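Long-range contact in putative ATPase, AAA family (PDB 3CTD), which is probably a DNA-dependent ATPase of the RarA/MGS1/WRNIP1 subfamily that acts when DNA replication stalls, represented here by its C-terminal part: residues H35-R47 / W57-I71. The protein carries 1 engineered substitution. Residues are numbered along the deposited sequence; the frame is centred on the assembly and turned at random.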
loop_
_atom_site.group_PDB
_atom_site.type_symbol
_atom_site.label_atom_id
_atom_site.label_comp_id
_atom_site.label_asym_id
_atom_site.label_seq_id
_atom_site.Cartn_x
_atom_site.Cartn_y
_atom_site.Cartn_z
ATOM N N HIS B 35 13.644 -5.239 -30.288
ATOM C CA HIS B 35 12.428 -4.844 -29.514
ATOM C C HIS B 35 12.379 -5.716 -28.253
ATOM O O HIS B 35 12.300 -5.215 -27.104
ATOM C CB HIS B 35 11.171 -4.999 -30.391
ATOM C CG HIS B 35 9.903 -5.288 -29.628
ATOM N ND1 HIS B 35 8.843 -5.986 -30.173
ATOM C CD2 HIS B 35 9.546 -5.011 -28.350
ATOM C CE1 HIS B 35 7.880 -6.107 -29.277
ATOM N NE2 HIS B 35 8.281 -5.525 -28.161
ATOM N N PHE B 36 12.500 -7.030 -28.472
ATOM C CA PHE B 36 12.502 -7.944 -27.353
ATOM C C PHE B 36 13.922 -7.955 -26.753
ATOM O O PHE B 36 14.095 -8.290 -25.591
ATOM C CB PHE B 36 11.898 -9.321 -27.713
ATOM N N ASP B 37 14.919 -7.485 -27.498
ATOM C CA ASP B 37 16.276 -7.285 -26.920
ATOM C C ASP B 37 16.406 -6.040 -26.016
ATOM O O ASP B 37 17.155 -6.028 -25.023
ATOM C CB ASP B 37 17.334 -7.199 -28.025
ATOM C CG ASP B 37 17.508 -8.511 -28.786
ATOM O OD1 ASP B 37 17.241 -9.583 -28.204
ATOM O OD2 ASP B 37 17.927 -8.463 -29.961
ATOM N N VAL B 38 15.717 -4.973 -26.407
ATOM C CA VAL B 38 15.705 -3.732 -25.652
ATOM C C VAL B 38 15.046 -3.992 -24.291
ATOM O O VAL B 38 15.669 -3.783 -23.246
ATOM C CB VAL B 38 15.023 -2.560 -26.470
ATOM C CG1 VAL B 38 14.944 -1.285 -25.643
ATOM C CG2 VAL B 38 15.811 -2.288 -27.797
ATOM N N ILE B 39 13.827 -4.531 -24.298
ATOM C CA ILE B 39 13.156 -4.876 -23.038
ATOM C C ILE B 39 14.027 -5.808 -22.184
ATOM O O ILE B 39 14.081 -5.669 -20.953
ATOM C CB ILE B 39 11.722 -5.440 -23.237
ATOM C CG1 ILE B 39 10.910 -5.357 -21.926
ATOM C CG2 ILE B 39 11.751 -6.875 -23.742
ATOM C CD1 ILE B 39 9.902 -4.230 -21.846
ATOM N N SER B 40 14.752 -6.711 -22.830
ATOM C CA SER B 40 15.701 -7.566 -22.117
ATOM C C SER B 40 16.812 -6.752 -21.426
ATOM O O SER B 40 17.111 -6.924 -20.230
ATOM C CB SER B 40 16.265 -8.633 -23.073
ATOM O OG SER B 40 17.478 -9.172 -22.590
ATOM N N ALA B 41 17.411 -5.828 -22.148
ATOM C CA ALA B 41 18.451 -4.986 -21.530
ATOM C C ALA B 41 17.937 -4.112 -20.324
ATOM O O ALA B 41 18.654 -3.859 -19.320
ATOM C CB ALA B 41 19.122 -4.130 -22.613
ATOM N N PHE B 42 16.693 -3.672 -20.447
ATOM C CA PHE B 42 15.945 -2.948 -19.404
ATOM C C PHE B 42 15.802 -3.779 -18.115
ATOM O O PHE B 42 16.227 -3.383 -17.046
ATOM C CB PHE B 42 14.550 -2.599 -19.987
ATOM C CG PHE B 42 13.624 -1.896 -19.031
ATOM C CD1 PHE B 42 13.968 -0.635 -18.494
ATOM C CD2 PHE B 42 12.372 -2.471 -18.706
ATOM C CE1 PHE B 42 13.086 0.038 -17.620
ATOM C CE2 PHE B 42 11.500 -1.819 -17.834
ATOM C CZ PHE B 42 11.861 -0.545 -17.280
ATOM N N ILE B 43 15.241 -4.968 -18.230
ATOM C CA ILE B 43 15.124 -5.853 -17.099
ATOM C C ILE B 43 16.503 -6.251 -16.566
ATOM O O ILE B 43 16.704 -6.351 -15.352
ATOM C CB ILE B 43 14.301 -7.096 -17.506
ATOM C CG1 ILE B 43 12.894 -6.651 -17.950
ATOM C CG2 ILE B 43 14.240 -8.105 -16.371
ATOM C CD1 ILE B 43 12.184 -5.801 -16.771
ATOM N N LYS B 44 17.483 -6.459 -17.437
ATOM C CA LYS B 44 18.766 -6.858 -16.891
ATOM C C LYS B 44 19.405 -5.724 -16.163
ATOM O O LYS B 44 19.982 -5.954 -15.129
ATOM C CB LYS B 44 19.710 -7.418 -17.949
ATOM C CG LYS B 44 19.081 -8.485 -18.799
ATOM C CD LYS B 44 20.174 -9.158 -19.632
ATOM C CE LYS B 44 19.582 -10.137 -20.654
ATOM N NZ LYS B 44 19.142 -11.357 -19.986
ATOM N N SER B 45 19.287 -4.492 -16.661
ATOM C CA SER B 45 19.812 -3.319 -15.909
ATOM C C SER B 45 19.142 -3.172 -14.513
ATOM O O SER B 45 19.775 -2.825 -13.506
ATOM C CB SER B 45 19.590 -2.024 -16.731
ATOM O OG SER B 45 19.918 -2.193 -18.120
ATOM N N ILE B 46 17.838 -3.417 -14.462
ATOM C CA ILE B 46 17.140 -3.408 -13.188
ATOM C C ILE B 46 17.688 -4.507 -12.334
ATOM O O ILE B 46 18.059 -4.265 -11.216
ATOM C CB ILE B 46 15.592 -3.585 -13.367
ATOM C CG1 ILE B 46 14.969 -2.268 -13.854
ATOM C CG2 ILE B 46 14.914 -4.165 -12.091
ATOM C CD1 ILE B 46 13.566 -2.477 -14.423
ATOM N N ARG B 47 17.725 -5.727 -12.861
ATOM C CA ARG B 47 18.300 -6.839 -12.104
ATOM C C ARG B 47 19.715 -6.575 -11.639
ATOM O O ARG B 47 20.087 -6.965 -10.530
ATOM C CB ARG B 47 18.248 -8.140 -12.893
ATOM C CG ARG B 47 18.866 -9.326 -12.138
ATOM C CD ARG B 47 18.591 -10.682 -12.850
ATOM N NE ARG B 47 17.222 -10.770 -13.347
ATOM C CZ ARG B 47 16.894 -10.965 -14.616
ATOM N NH1 ARG B 47 17.847 -11.067 -15.549
ATOM N NH2 ARG B 47 15.613 -11.052 -14.941
ATOM N N TRP B 57 17.501 2.450 -21.168
ATOM C CA TRP B 57 16.648 1.514 -21.937
ATOM C C TRP B 57 15.169 1.835 -21.841
ATOM O O TRP B 57 14.430 1.604 -22.785
ATOM C CB TRP B 57 16.935 0.023 -21.605
ATOM C CG TRP B 57 18.391 -0.313 -21.784
ATOM C CD1 TRP B 57 19.286 -0.566 -20.800
ATOM C CD2 TRP B 57 19.122 -0.345 -23.028
ATOM N NE1 TRP B 57 20.527 -0.777 -21.345
ATOM C CE2 TRP B 57 20.454 -0.655 -22.712
ATOM C CE3 TRP B 57 18.768 -0.147 -24.389
ATOM C CZ2 TRP B 57 21.460 -0.791 -23.707
ATOM C CZ3 TRP B 57 19.757 -0.270 -25.382
ATOM C CH2 TRP B 57 21.093 -0.587 -25.026
ATOM N N LEU B 58 14.713 2.369 -20.718
ATOM C CA LEU B 58 13.324 2.916 -20.644
ATOM C C LEU B 58 13.104 3.988 -21.722
ATOM O O LEU B 58 12.167 3.919 -22.512
ATOM C CB LEU B 58 13.011 3.525 -19.248
ATOM C CG LEU B 58 11.602 4.090 -19.074
ATOM C CD1 LEU B 58 10.496 3.036 -19.335
ATOM C CD2 LEU B 58 11.462 4.624 -17.701
ATOM N N ALA B 59 13.997 4.966 -21.756
ATOM C CA ALA B 59 13.891 6.070 -22.700
ATOM C C ALA B 59 13.905 5.541 -24.150
ATOM O O ALA B 59 13.094 5.971 -25.002
ATOM C CB ALA B 59 15.041 7.073 -22.443
ATOM N N ASN B 60 14.818 4.600 -24.421
ATOM C CA ASN B 60 14.854 3.921 -25.696
ATOM C C ASN B 60 13.475 3.418 -26.063
ATOM O O ASN B 60 12.935 3.738 -27.120
ATOM C CB ASN B 60 15.803 2.735 -25.599
ATOM C CG ASN B 60 15.959 1.993 -26.928
ATOM O OD1 ASN B 60 14.975 1.548 -27.565
ATOM N ND2 ASN B 60 17.198 1.844 -27.348
ATOM N N MET B 61 12.884 2.641 -25.156
ATOM C CA MET B 61 11.589 1.996 -25.413
ATOM C C MET B 61 10.462 2.982 -25.745
ATOM O O MET B 61 9.680 2.741 -26.671
ATOM C CB MET B 61 11.195 1.041 -24.265
ATOM C CG MET B 61 12.053 -0.275 -24.147
ATOM S SD MET B 61 11.286 -1.454 -23.027
ATOM C CE MET B 61 11.541 -0.443 -21.578
ATOM N N VAL B 62 10.357 4.084 -25.009
ATOM C CA VAL B 62 9.258 5.015 -25.290
ATOM C C VAL B 62 9.452 5.816 -26.593
ATOM O O VAL B 62 8.482 6.033 -27.322
ATOM C CB VAL B 62 8.786 5.922 -24.039
ATOM C CG1 VAL B 62 9.390 5.462 -22.751
ATOM C CG2 VAL B 62 8.991 7.399 -24.276
ATOM N N GLU B 63 10.685 6.229 -26.913
ATOM C CA GLU B 63 10.948 6.797 -28.243
ATOM C C GLU B 63 10.499 5.870 -29.322
ATOM O O GLU B 63 9.978 6.334 -30.332
ATOM C CB GLU B 63 12.429 7.073 -28.464
ATOM C CG GLU B 63 13.064 7.539 -27.202
ATOM C CD GLU B 63 12.625 8.950 -26.798
ATOM O OE1 GLU B 63 12.398 9.802 -27.716
ATOM O OE2 GLU B 63 12.553 9.206 -25.553
ATOM N N ALA B 64 10.695 4.568 -29.112
ATOM C CA ALA B 64 10.398 3.588 -30.145
ATOM C C ALA B 64 8.921 3.215 -30.164
ATOM O O ALA B 64 8.495 2.328 -30.899
ATOM C CB ALA B 64 11.295 2.334 -29.990
ATOM N N GLY B 65 8.123 3.887 -29.352
ATOM C CA GLY B 65 6.701 3.591 -29.347
ATOM C C GLY B 65 6.229 2.354 -28.575
ATOM O O GLY B 65 5.111 1.897 -28.797
ATOM N N GLU B 66 7.032 1.815 -27.660
ATOM C CA GLU B 66 6.654 0.574 -26.985
ATOM C C GLU B 66 5.403 0.776 -26.163
ATOM O O GLU B 66 5.202 1.834 -25.594
ATOM C CB GLU B 66 7.809 0.103 -26.091
ATOM C CG GLU B 66 7.558 -1.194 -25.352
ATOM C CD GLU B 66 7.375 -2.361 -26.288
ATOM O OE1 GLU B 66 8.418 -2.884 -26.733
ATOM O OE2 GLU B 66 6.206 -2.741 -26.580
ATOM N N ASP B 67 4.535 -0.222 -26.110
ATOM C CA ASP B 67 3.286 -0.099 -25.348
ATOM C C ASP B 67 3.582 0.046 -23.853
ATOM O O ASP B 67 4.238 -0.811 -23.302
ATOM C CB ASP B 67 2.509 -1.389 -25.582
ATOM C CG ASP B 67 1.174 -1.421 -24.872
ATOM O OD1 ASP B 67 0.850 -0.527 -24.035
ATOM O OD2 ASP B 67 0.439 -2.389 -25.161
ATOM N N PRO B 68 3.119 1.125 -23.188
ATOM C CA PRO B 68 3.426 1.255 -21.746
ATOM C C PRO B 68 2.889 0.086 -20.906
ATOM O O PRO B 68 3.565 -0.361 -19.965
ATOM C CB PRO B 68 2.751 2.585 -21.328
ATOM C CG PRO B 68 1.735 2.838 -22.369
ATOM C CD PRO B 68 2.285 2.238 -23.669
ATOM N N ASN B 69 1.706 -0.423 -21.243
ATOM C CA ASN B 69 1.165 -1.635 -20.582
ATOM C C ASN B 69 2.127 -2.806 -20.654
ATOM O O ASN B 69 2.325 -3.514 -19.658
ATOM C CB ASN B 69 -0.184 -2.056 -21.176
ATOM C CG ASN B 69 -1.242 -0.976 -21.014
ATOM O OD1 ASN B 69 -1.494 -0.503 -19.898
ATOM N ND2 ASN B 69 -1.825 -0.535 -22.139
ATOM N N PHE B 70 2.756 -3.002 -21.814
ATOM C CA PHE B 70 3.783 -4.019 -21.914
ATOM C C PHE B 70 4.955 -3.735 -20.942
ATOM O O PHE B 70 5.386 -4.608 -20.194
ATOM C CB PHE B 70 4.243 -4.186 -23.353
ATOM C CG PHE B 70 5.336 -5.159 -23.522
ATOM C CD1 PHE B 70 5.167 -6.485 -23.156
ATOM C CD2 PHE B 70 6.551 -4.763 -24.051
ATOM C CE1 PHE B 70 6.198 -7.417 -23.325
ATOM C CE2 PHE B 70 7.590 -5.679 -24.210
ATOM C CZ PHE B 70 7.410 -7.026 -23.854
ATOM N N ILE B 71 5.427 -2.509 -20.883
ATOM C CA ILE B 71 6.542 -2.204 -19.961
ATOM C C ILE B 71 6.130 -2.464 -18.501
ATOM O O ILE B 71 6.874 -3.058 -17.729
ATOM C CB ILE B 71 6.998 -0.731 -20.106
ATOM C CG1 ILE B 71 7.469 -0.451 -21.547
ATOM C CG2 ILE B 71 8.000 -0.361 -19.027
ATOM C CD1 ILE B 71 7.446 1.054 -21.897
#
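An antiparallel helix pair in the C-terminal part of this AAA protein joins Phe42 and Ala41 to Trp57 and Met61. Helix 36-47 and residues 57-63 of the next helix have a crossing angle of -153°, and their axes approach to 9.2 Å. Ala41 CB sits over one face of the Trp57 indole, 3.7 Å from the centroid of its five-membered ring, a CH-pi contact. Ser45 OG comes to the edge of the same ring, near its plane. The indole NE1 is hydrogen-bonded to Tyr173 O of the second subunit. With an alanine at Trp57, a gap would probably open over the Ala41 methyl, and Tyr173 O of the second subunit would lose this N-H donor. Met61 bends at chi3 (-67°), which brings CE over one face of the Phe42 ring, 3.7 Å from its centroid. Ile46 CD1 lies on the opposite face. Met61 SD is oblique to this ring, a Met-aromatic contact. Val38 CG1 packs 3.4 Å from Met61 CG. Past the Schellman turn at Gly65, Phe70 CE2 meets Ile39 CD1 at 3.6 Å. Helix 110-121 touches Phe42, Leu58 and Ile71 from outside the pair. Two successive helices packed antiparallel across a short connection form a helical hairpin.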